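Local coordinates for protein enolase from the environmental genome shotgun sequencing of the Sargasso Sea (PDB 2QGY) that is of unknown function but belongs to the enolase superfamily and binds a magnesium ion in its barrel domain, at residues 172-185 against 209-221. Numbering follows the deposited sequence. Where two conformers were deposited one is given.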
loop_
_atom_site.group_PDB
_atom_site.type_symbol
_atom_site.label_atom_id
_atom_site.label_comp_id
_atom_site.label_asym_id
_atom_site.label_seq_id
_atom_site.Cartn_x
_atom_site.Cartn_y
_atom_site.Cartn_z
ATOM N N PRO A 172 14.969 -3.435 21.832
ATOM C CA PRO A 172 15.624 -2.821 22.992
ATOM C C PRO A 172 15.233 -1.367 23.257
ATOM O O PRO A 172 15.706 -0.794 24.238
ATOM C CB PRO A 172 17.103 -2.922 22.616
ATOM C CG PRO A 172 17.089 -2.673 21.122
ATOM C CD PRO A 172 15.805 -3.320 20.620
ATOM N N MET A 173 14.375 -0.759 22.436
ATOM C CA MET A 173 14.017 0.651 22.711
ATOM C C MET A 173 12.959 0.735 23.802
ATOM O O MET A 173 11.760 0.571 23.545
ATOM C CB MET A 173 13.570 1.408 21.452
ATOM C CG MET A 173 14.651 1.472 20.364
ATOM S SD MET A 173 16.275 2.232 20.779
ATOM C CE MET A 173 16.017 3.927 20.321
ATOM N N LEU A 174 13.427 1.007 25.017
ATOM C CA LEU A 174 12.560 1.027 26.200
ATOM C C LEU A 174 12.399 2.455 26.719
ATOM O O LEU A 174 12.663 3.421 25.984
ATOM C CB LEU A 174 13.124 0.094 27.278
ATOM C CG LEU A 174 13.545 -1.320 26.824
ATOM C CD1 LEU A 174 14.162 -2.102 27.963
ATOM C CD2 LEU A 174 12.382 -2.124 26.215
ATOM N N ASP A 175 11.990 2.594 27.982
ATOM C CA ASP A 175 11.592 3.910 28.501
ATOM C C ASP A 175 12.617 5.018 28.321
ATOM O O ASP A 175 12.249 6.164 28.059
ATOM C CB ASP A 175 11.180 3.823 29.978
ATOM C CG ASP A 175 9.723 3.462 30.148
ATOM O OD1 ASP A 175 9.072 3.130 29.121
ATOM O OD2 ASP A 175 9.230 3.507 31.306
ATOM N N SER A 176 13.893 4.676 28.470
ATOM C CA SER A 176 14.968 5.641 28.361
ATOM C C SER A 176 16.220 4.971 27.804
ATOM O O SER A 176 16.302 3.741 27.760
ATOM C CB SER A 176 15.255 6.245 29.737
ATOM O OG SER A 176 15.815 5.286 30.616
ATOM N N LEU A 177 17.193 5.786 27.396
ATOM C CA LEU A 177 18.450 5.285 26.844
ATOM C C LEU A 177 19.108 4.291 27.786
ATOM O O LEU A 177 19.478 3.194 27.376
ATOM C CB LEU A 177 19.424 6.435 26.503
ATOM C CG LEU A 177 20.879 6.041 26.180
ATOM C CD1 LEU A 177 20.956 5.102 24.981
ATOM C CD2 LEU A 177 21.764 7.272 25.944
ATOM N N SER A 178 19.242 4.656 29.060
ATOM C CA SER A 178 20.013 3.805 29.962
ATOM C C SER A 178 19.280 2.508 30.333
ATOM O O SER A 178 19.911 1.488 30.588
ATOM C CB SER A 178 20.538 4.595 31.176
ATOM O OG SER A 178 19.795 4.366 32.354
ATOM N N ILE A 179 17.949 2.542 30.335
ATOM C CA ILE A 179 17.152 1.334 30.539
ATOM C C ILE A 179 17.294 0.411 29.290
ATOM O O ILE A 179 17.466 -0.806 29.415
ATOM C CB ILE A 179 15.667 1.697 30.866
ATOM C CG1 ILE A 179 15.572 2.295 32.295
ATOM C CG2 ILE A 179 14.775 0.482 30.730
ATOM C CD1 ILE A 179 14.222 2.959 32.632
ATOM N N SER A 180 17.281 1.014 28.107
ATOM C CA SER A 180 17.487 0.301 26.827
ATOM C C SER A 180 18.841 -0.401 26.775
ATOM O O SER A 180 18.939 -1.577 26.418
ATOM C CB SER A 180 17.369 1.286 25.660
ATOM O OG SER A 180 16.095 1.917 25.640
ATOM N N ILE A 181 19.892 0.320 27.167
ATOM C CA ILE A 181 21.253 -0.224 27.174
ATOM C C ILE A 181 21.437 -1.340 28.217
ATOM O O ILE A 181 22.028 -2.386 27.909
ATOM C CB ILE A 181 22.321 0.918 27.325
ATOM C CG1 ILE A 181 22.290 1.849 26.112
ATOM C CG2 ILE A 181 23.721 0.350 27.532
ATOM C CD1 ILE A 181 22.774 1.201 24.775
ATOM N N GLN A 182 20.926 -1.115 29.436
ATOM C CA GLN A 182 20.900 -2.134 30.491
ATOM C C GLN A 182 20.303 -3.433 29.999
ATOM O O GLN A 182 20.830 -4.521 30.261
ATOM C CB GLN A 182 20.103 -1.657 31.714
ATOM C CG GLN A 182 20.973 -1.131 32.837
ATOM C CD GLN A 182 22.260 -1.930 33.001
ATOM O OE1 GLN A 182 22.234 -3.110 33.381
ATOM N NE2 GLN A 182 23.396 -1.294 32.692
ATOM N N PHE A 183 19.199 -3.302 29.276
ATOM C CA PHE A 183 18.551 -4.440 28.662
ATOM C C PHE A 183 19.479 -5.172 27.690
ATOM O O PHE A 183 19.597 -6.392 27.771
ATOM C CB PHE A 183 17.250 -4.008 27.986
ATOM C CG PHE A 183 16.496 -5.139 27.361
ATOM C CD1 PHE A 183 16.296 -6.335 28.055
ATOM C CD2 PHE A 183 16.005 -5.028 26.064
ATOM C CE1 PHE A 183 15.606 -7.398 27.477
ATOM C CE2 PHE A 183 15.312 -6.080 25.476
ATOM C CZ PHE A 183 15.116 -7.273 26.172
ATOM N N VAL A 184 20.153 -4.442 26.799
ATOM C CA VAL A 184 21.074 -5.087 25.848
ATOM C C VAL A 184 22.223 -5.766 26.599
ATOM O O VAL A 184 22.627 -6.881 26.259
ATOM C CB VAL A 184 21.614 -4.106 24.755
ATOM C CG1 VAL A 184 22.517 -4.826 23.796
ATOM C CG2 VAL A 184 20.466 -3.454 23.972
ATOM N N GLU A 185 22.731 -5.099 27.631
ATOM C CA GLU A 185 23.847 -5.629 28.418
ATOM C C GLU A 185 23.508 -6.955 29.085
ATOM O O GLU A 185 24.250 -7.938 28.940
ATOM C CB GLU A 185 24.313 -4.613 29.457
ATOM C CG GLU A 185 25.628 -5.011 30.131
ATOM C CD GLU A 185 26.094 -4.004 31.154
ATOM O OE1 GLU A 185 25.456 -2.937 31.294
ATOM O OE2 GLU A 185 27.114 -4.280 31.826
ATOM N N GLN A 209 17.168 10.113 19.903
ATOM C CA GLN A 209 17.220 8.895 20.750
ATOM C C GLN A 209 17.916 7.748 20.027
ATOM O O GLN A 209 18.799 7.091 20.584
ATOM C CB GLN A 209 15.834 8.419 21.201
ATOM C CG GLN A 209 14.887 9.507 21.711
ATOM C CD GLN A 209 15.205 9.982 23.111
ATOM O OE1 GLN A 209 15.899 9.300 23.877
ATOM N NE2 GLN A 209 14.685 11.156 23.465
ATOM N N THR A 210 17.536 7.538 18.764
ATOM C CA THR A 210 18.126 6.491 17.937
ATOM C C THR A 210 19.626 6.618 17.810
ATOM O O THR A 210 20.355 5.654 18.027
ATOM C CB THR A 210 17.481 6.492 16.539
ATOM O OG1 THR A 210 16.075 6.313 16.708
ATOM C CG2 THR A 210 18.030 5.388 15.669
ATOM N N LYS A 211 20.085 7.815 17.460
ATOM C CA LYS A 211 21.509 8.077 17.345
ATOM C C LYS A 211 22.248 7.859 18.665
ATOM O O LYS A 211 23.291 7.212 18.670
ATOM C CB LYS A 211 21.745 9.476 16.783
ATOM C CG LYS A 211 21.491 9.589 15.292
ATOM C CD LYS A 211 21.469 11.058 14.909
ATOM C CE LYS A 211 21.475 11.247 13.412
ATOM N NZ LYS A 211 21.218 12.684 13.094
ATOM N N SER A 212 21.691 8.359 19.776
ATOM C CA SER A 212 22.319 8.182 21.079
ATOM C C SER A 212 22.387 6.696 21.448
ATOM O O SER A 212 23.427 6.214 21.910
ATOM C CB SER A 212 21.596 9.006 22.146
ATOM O OG SER A 212 21.363 10.333 21.686
ATOM N N PHE A 213 21.295 5.967 21.202
ATOM C CA PHE A 213 21.276 4.524 21.450
ATOM C C PHE A 213 22.359 3.809 20.644
ATOM O O PHE A 213 23.151 3.041 21.185
ATOM C CB PHE A 213 19.891 3.909 21.151
ATOM C CG PHE A 213 19.835 2.422 21.355
ATOM C CD1 PHE A 213 19.702 1.886 22.636
ATOM C CD2 PHE A 213 19.925 1.550 20.270
ATOM C CE1 PHE A 213 19.656 0.516 22.843
ATOM C CE2 PHE A 213 19.890 0.164 20.452
ATOM C CZ PHE A 213 19.734 -0.366 21.749
ATOM N N LEU A 214 22.395 4.070 19.341
ATOM C CA LEU A 214 23.343 3.385 18.466
ATOM C C LEU A 214 24.803 3.680 18.839
ATOM O O LEU A 214 25.678 2.833 18.663
ATOM C CB LEU A 214 23.079 3.751 17.008
ATOM C CG LEU A 214 21.770 3.158 16.454
ATOM C CD1 LEU A 214 21.560 3.636 15.028
ATOM C CD2 LEU A 214 21.785 1.626 16.546
ATOM N N LYS A 215 25.040 4.876 19.372
ATOM C CA LYS A 215 26.381 5.257 19.827
ATOM C C LYS A 215 26.787 4.441 21.067
ATOM O O LYS A 215 27.937 4.009 21.198
ATOM C CB LYS A 215 26.410 6.753 20.116
ATOM C CG LYS A 215 27.805 7.348 20.212
ATOM C CD LYS A 215 27.731 8.882 20.128
ATOM C CE LYS A 215 29.071 9.478 19.677
ATOM N NZ LYS A 215 28.968 10.937 19.314
ATOM N N GLU A 216 25.834 4.189 21.953
ATOM C CA GLU A 216 26.117 3.442 23.179
ATOM C C GLU A 216 26.050 1.922 23.001
ATOM O O GLU A 216 26.617 1.172 23.802
ATOM C CB GLU A 216 25.174 3.888 24.301
ATOM C CG GLU A 216 25.209 5.392 24.577
ATOM C CD GLU A 216 26.556 5.867 25.106
ATOM O OE1 GLU A 216 27.205 5.085 25.842
ATOM O OE2 GLU A 216 26.964 7.016 24.779
ATOM N N VAL A 217 25.345 1.453 21.974
ATOM C CA VAL A 217 25.103 0.010 21.858
ATOM C C VAL A 217 26.194 -0.715 21.085
ATOM O O VAL A 217 26.287 -1.944 21.159
ATOM C CB VAL A 217 23.689 -0.316 21.269
ATOM C CG1 VAL A 217 23.710 -0.240 19.737
ATOM C CG2 VAL A 217 23.224 -1.686 21.750
ATOM N N SER A 218 27.048 0.039 20.381
ATOM C CA SER A 218 28.012 -0.582 19.465
ATOM C C SER A 218 28.970 -1.555 20.172
ATOM O O SER A 218 29.428 -2.528 19.562
ATOM C CB SER A 218 28.775 0.462 18.618
ATOM O OG SER A 218 29.265 1.551 19.397
ATOM N N SER A 219 29.262 -1.310 21.449
ATOM C CA SER A 219 30.203 -2.176 22.184
ATOM C C SER A 219 29.658 -3.573 22.483
ATOM O O SER A 219 30.434 -4.491 22.779
ATOM C CB SER A 219 30.700 -1.512 23.478
ATOM O OG SER A 219 29.635 -0.974 24.243
ATOM N N PHE A 220 28.335 -3.737 22.384
ATOM C CA PHE A 220 27.713 -5.036 22.572
ATOM C C PHE A 220 27.673 -5.850 21.267
ATOM O O PHE A 220 27.081 -6.927 21.223
ATOM C CB PHE A 220 26.319 -4.883 23.183
ATOM C CG PHE A 220 26.322 -4.163 24.493
ATOM C CD1 PHE A 220 26.819 -4.782 25.635
ATOM C CD2 PHE A 220 25.859 -2.857 24.582
ATOM C CE1 PHE A 220 26.862 -4.104 26.846
ATOM C CE2 PHE A 220 25.874 -2.176 25.806
ATOM C CZ PHE A 220 26.379 -2.807 26.936
ATOM N N ASN A 221 28.308 -5.324 20.222
ATOM C CA ASN A 221 28.476 -6.043 18.944
ATOM C C ASN A 221 27.164 -6.575 18.356
ATOM O O ASN A 221 27.064 -7.770 18.054
ATOM C CB ASN A 221 29.476 -7.201 19.095
ATOM C CG ASN A 221 29.932 -7.763 17.754
ATOM O OD1 ASN A 221 29.882 -7.078 16.721
ATOM N ND2 ASN A 221 30.389 -9.017 17.759
HETATM O O HOH W 1 16.329 8.920 27.013
#
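The sulfur of Met173 lies over one face of the Phe213 ring, SD 3.8 Å from the ring centroid and 19° off the normal, a Met-aromatic contact made from the loop that leads out of strand 168-170. The two helices that follow successive parallel strands of the enolase-type TIM barrel pack side by side, running in roughly the same direction with their axes 36° apart. Phe213 is a knob in a hole formed by Leu177, Ser180, Ile181 and Val184; with CG anti to the backbone N (chi1 178°), its ring extends toward the barrel, where it also touches Leu199 of strand 197-200. Pro172 CG meets Phe213 CZ at 3.6 Å, while Val184 CG2 comes to the ring edge. Ser180 lines the hole with CB, while its hydroxyl is satisfied within its own segment: OG donates to Ser176 O and accepts from Leu174 N at 2.9 Å, tying the loop to the first turn of the helix. No direct hydrogen bond joins the segments, but a water bridges Leu177 N and Gln209 OE1. Ile181 packs CD1 on Glu216 CB and CG2 on Phe220, which closes the far end with CE1 3.6 Å from Glu185 CG.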